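Local coordinates for type II restriction enzyme MspI (Moraxella sp., PDB 1SA3), which recognizes the double-stranded DNA sequence 5'-CCGG-3' and cleaves it after the first cytosine, leaving 5'-phosphate ends, at residues E4-S7 and K8-D12; E35-I38 and L39-K43. All coordinates share one frame; numbering follows the deposited sequence.

Contact 1. Residues E4-S7 and K8-D12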
# COMPACT_ATOMS: atom_id res chain seq x y z
N GLU E 4 -1.81 -21.25 14.20
CA GLU E 4 -2.40 -22.39 13.53
C GLU E 4 -2.65 -22.04 12.06
O GLU E 4 -2.31 -22.81 11.16
CB GLU E 4 -3.72 -22.77 14.20
CG GLU E 4 -4.31 -24.08 13.73
CD GLU E 4 -5.69 -24.36 14.31
OE1 GLU E 4 -6.12 -25.54 14.29
OE2 GLU E 4 -6.35 -23.41 14.78
N LEU E 5 -3.25 -20.88 11.81
CA LEU E 5 -3.55 -20.46 10.44
C LEU E 5 -2.28 -20.19 9.64
O LEU E 5 -2.15 -20.66 8.51
CB LEU E 5 -4.43 -19.21 10.44
CG LEU E 5 -4.79 -18.64 9.06
CD1 LEU E 5 -5.52 -19.68 8.22
CD2 LEU E 5 -5.64 -17.39 9.24
N LEU E 6 -1.35 -19.42 10.21
CA LEU E 6 -0.13 -19.11 9.48
C LEU E 6 0.70 -20.35 9.22
O LEU E 6 1.32 -20.49 8.17
CB LEU E 6 0.73 -18.09 10.24
CG LEU E 6 0.61 -16.62 9.84
CD1 LEU E 6 1.77 -15.85 10.47
CD2 LEU E 6 0.64 -16.46 8.30
N SER E 7 0.71 -21.27 10.19
CA SER E 7 1.47 -22.50 10.02
C SER E 7 0.91 -23.24 8.81
O SER E 7 1.66 -23.80 8.01
CB SER E 7 1.36 -23.38 11.27
OG SER E 7 2.08 -24.59 11.08
N LYS E 8 -0.41 -23.23 8.68
CA LYS E 8 -1.06 -23.89 7.56
C LYS E 8 -0.68 -23.23 6.24
O LYS E 8 -0.36 -23.91 5.27
CB LYS E 8 -2.58 -23.86 7.72
CG LYS E 8 -3.33 -24.30 6.47
CD LYS E 8 -4.84 -24.15 6.65
CE LYS E 8 -5.55 -24.08 5.31
NZ LYS E 8 -5.31 -25.29 4.48
N LEU E 9 -0.72 -21.90 6.21
CA LEU E 9 -0.38 -21.17 4.99
C LEU E 9 1.09 -21.35 4.61
O LEU E 9 1.41 -21.53 3.43
CB LEU E 9 -0.71 -19.68 5.14
CG LEU E 9 -2.19 -19.36 5.42
CD1 LEU E 9 -2.41 -17.86 5.46
CD2 LEU E 9 -3.07 -19.99 4.35
N TYR E 10 1.99 -21.32 5.59
CA TYR E 10 3.40 -21.50 5.26
C TYR E 10 3.62 -22.88 4.66
O TYR E 10 4.48 -23.07 3.80
CB TYR E 10 4.29 -21.33 6.50
CG TYR E 10 4.73 -19.91 6.73
CD1 TYR E 10 3.81 -18.91 7.06
CD2 TYR E 10 6.07 -19.54 6.59
CE1 TYR E 10 4.22 -17.59 7.24
CE2 TYR E 10 6.49 -18.23 6.77
CZ TYR E 10 5.55 -17.25 7.09
OH TYR E 10 5.95 -15.95 7.28
N ASP E 11 2.82 -23.85 5.11
CA ASP E 11 2.94 -25.20 4.60
C ASP E 11 2.37 -25.28 3.19
O ASP E 11 3.01 -25.84 2.29
CB ASP E 11 2.19 -26.18 5.51
CG ASP E 11 2.45 -27.63 5.14
OD1 ASP E 11 3.63 -28.05 5.18
OD2 ASP E 11 1.48 -28.35 4.82
N ASP E 12 1.19 -24.70 2.98
CA ASP E 12 0.56 -24.73 1.65
C ASP E 12 1.45 -24.05 0.61
O ASP E 12 1.43 -24.42 -0.56
CB ASP E 12 -0.80 -24.02 1.66
CG ASP E 12 -1.78 -24.60 2.67
OD1 ASP E 12 -1.74 -25.83 2.93
OD2 ASP E 12 -2.61 -23.83 3.19

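Contact 2. Residues E35-I38 and L39-K43. With NA (sodium ion), chain G.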
# COMPACT_ATOMS: atom_id res chain seq x y z
N GLU E 35 -1.31 -12.20 1.42
CA GLU E 35 -2.57 -11.72 0.86
C GLU E 35 -3.60 -12.75 1.28
O GLU E 35 -4.69 -12.43 1.76
CB GLU E 35 -2.53 -11.66 -0.67
CG GLU E 35 -3.89 -11.31 -1.27
CD GLU E 35 -3.89 -11.27 -2.78
OE1 GLU E 35 -2.91 -10.76 -3.35
OE2 GLU E 35 -4.88 -11.73 -3.38
N LYS E 36 -3.24 -14.02 1.12
CA LYS E 36 -4.13 -15.12 1.47
C LYS E 36 -4.46 -15.14 2.96
O LYS E 36 -5.55 -15.53 3.35
CB LYS E 36 -3.50 -16.45 1.04
CG LYS E 36 -4.49 -17.49 0.55
CD LYS E 36 -4.89 -18.43 1.65
CE LYS E 36 -5.72 -19.59 1.10
NZ LYS E 36 -5.86 -20.67 2.12
N TYR E 37 -3.51 -14.71 3.78
CA TYR E 37 -3.70 -14.66 5.23
C TYR E 37 -4.87 -13.73 5.54
O TYR E 37 -5.72 -14.05 6.37
CB TYR E 37 -2.40 -14.16 5.88
CG TYR E 37 -2.32 -14.23 7.39
CD1 TYR E 37 -3.03 -15.19 8.13
CD2 TYR E 37 -1.47 -13.37 8.09
CE1 TYR E 37 -2.89 -15.27 9.53
CE2 TYR E 37 -1.32 -13.45 9.45
CZ TYR E 37 -2.03 -14.40 10.17
OH TYR E 37 -1.83 -14.45 11.53
N ILE E 38 -4.93 -12.59 4.86
CA ILE E 38 -6.03 -11.65 5.07
C ILE E 38 -7.33 -12.24 4.54
O ILE E 38 -8.36 -12.18 5.21
CB ILE E 38 -5.78 -10.28 4.36
CG1 ILE E 38 -4.57 -9.58 4.98
CG2 ILE E 38 -7.01 -9.38 4.46
CD1 ILE E 38 -4.76 -9.14 6.43
N LEU E 39 -7.29 -12.83 3.35
CA LEU E 39 -8.48 -13.41 2.75
C LEU E 39 -9.11 -14.48 3.64
O LEU E 39 -10.34 -14.54 3.77
CB LEU E 39 -8.16 -14.00 1.38
CG LEU E 39 -7.67 -13.05 0.27
CD1 LEU E 39 -7.28 -13.86 -0.95
CD2 LEU E 39 -8.76 -12.06 -0.10
N ASP E 40 -8.28 -15.31 4.27
CA ASP E 40 -8.79 -16.36 5.14
C ASP E 40 -9.36 -15.83 6.45
O ASP E 40 -10.36 -16.35 6.95
CB ASP E 40 -7.69 -17.39 5.43
CG ASP E 40 -7.44 -18.33 4.26
OD1 ASP E 40 -8.20 -18.26 3.27
OD2 ASP E 40 -6.48 -19.13 4.34
N ILE E 41 -8.73 -14.81 7.02
CA ILE E 41 -9.23 -14.24 8.26
C ILE E 41 -10.63 -13.66 8.02
O ILE E 41 -11.50 -13.77 8.88
CB ILE E 41 -8.28 -13.13 8.79
CG1 ILE E 41 -6.98 -13.75 9.30
CG2 ILE E 41 -8.97 -12.34 9.91
CD1 ILE E 41 -5.90 -12.75 9.66
N PHE E 42 -10.84 -13.09 6.84
CA PHE E 42 -12.12 -12.49 6.47
C PHE E 42 -12.88 -13.28 5.40
O PHE E 42 -13.62 -12.70 4.60
CB PHE E 42 -11.91 -11.05 5.97
CG PHE E 42 -11.46 -10.10 7.05
CD1 PHE E 42 -10.12 -10.05 7.44
CD2 PHE E 42 -12.38 -9.27 7.69
CE1 PHE E 42 -9.71 -9.21 8.46
CE2 PHE E 42 -11.97 -8.42 8.72
CZ PHE E 42 -10.64 -8.38 9.11
N LYS E 43 -12.70 -14.59 5.40
CA LYS E 43 -13.34 -15.46 4.41
C LYS E 43 -14.86 -15.48 4.54
O LYS E 43 -15.57 -15.44 3.53
CB LYS E 43 -12.79 -16.89 4.55
CG LYS E 43 -13.25 -17.83 3.45
CD LYS E 43 -12.69 -19.23 3.69
CE LYS E 43 -12.88 -20.11 2.46
NZ LYS E 43 -12.18 -19.53 1.29
NA NA G . -3.83 -10.23 -5.45
O HOH W 1 -4.28 -9.22 -7.45
O HOH W 2 -1.81 -8.94 -5.59

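Contact 1. Residues E4-S7 and K8-D12
Leu-6 and Tyr-10 run side by side in the same direction, one turn apart, and CD2 of Leu-6 meets the edge of the tyrosine ring in its plane, 3.9 Å from CE1 of Tyr-10. The other apolar contacts are looser. CD1 of Leu-5 approaches CG of Leu-9 at 4.4 Å, and CD2 of Leu-6 is equally far from CD1 of Leu-9. In Leu-9, CG stands beside the backbone N and anti to the carbonyl carbon (chi1 -60°), which turns the side chain back along the helix, over the carbonyl oxygen of Leu-5.

The backbone supplies four successive i to i+4 hydrogen bonds. The straightest joins Tyr-10 N to Leu-6 O (2.8 Å, 166° at the hydrogen); that same oxygen also lies near the plane of the Tyr-10 ring, 3.2 Å from its CD1. The others join Lys-8 N to Glu-4 O, Leu-9 N to Leu-5 O and Asp-11 N to Ser-7 O.

Charge pairing lies on the exposed side. The Lys-8 chain bends at its last torsion (chi4 60°), and NZ makes a salt bridge with OD2 of Asp-12, though at 3.3 Å the hydrogen bond within it is weak.

Outside the turn, Tyr-10 OH is hydrogen-bonded to Arg-212 O and Tyr-34 OH. Leucines and a tyrosine turned inward, with charged residues outward, make 4-12 an amphipathic alpha-helix, here the N-terminal helix of the enzyme, packed on helix 23-41.

Contact 2. Residues E35-I38 and L39-K43
The metal site of this PDDEXK-clan nuclease takes one of its ligands from the last turns of helix 23-41, where Glu-35 lies one turn before Leu-39. Both carboxylate oxygens of Glu-35 bind the sodium ion, unequally: OE1 at 2.4 Å and OE2 at 2.8 Å. Two waters, OD2 of Asp-84 and the backbone O of Asp-99 complete the site. CG anti to the backbone N (chi1 173°) and an extended chain carry the carboxylate to the ion, while CD1 of Leu-39 comes within 4.0 Å of OE2 of Glu-35, the two side chains crossing at an angle.

On another side of the helix, Lys-36 bends at chi2 (-95°) and its NZ donates to the syn lone pair of Asp-40 OD2, on the side of the other carboxylate oxygen, at 2.8 Å, a salt bridge. Farther round, CD1 of Ile-41 makes a CH-pi contact over one face of Tyr-37, 4.1 Å from the ring centroid and offset toward the rim. Four i to i+4 backbone bonds run through the turn; the last, Phe-42 N to Ile-38 O (3.1 Å), closes the helix as Phe-42 leaves helical geometry.

Tyr-37 OH is hydrogen-bonded to Glu-59 and Gln-58 of helix 57-69. Ile-38 packs on strand 111-121, and Phe-42 on strand 100-106.

How the contacts relate
Contacts 1 and 2 lie on consecutive helices, 4-12 and 23-41, with centres about 12 Å apart, and they touch directly. Most of the close approaches centre on Tyr-37: its CZ lies 3.5 Å from CG of Leu-6, its CE1 is equally close to CD2 of Leu-5, and its CA to CD1 of Leu-9. Leu-9 also brings CD2 to 3.5 Å from OD2 of Asp-40, so an apolar branch flanks the salt bridge of contact 2. Only contact 2 supplies a metal ligand; in contact 1 the Leu-9 side chain remains about 13 Å from the sodium ion. The nearest atoms to the bound DNA are about 12 Å and 8 Å away, respectively.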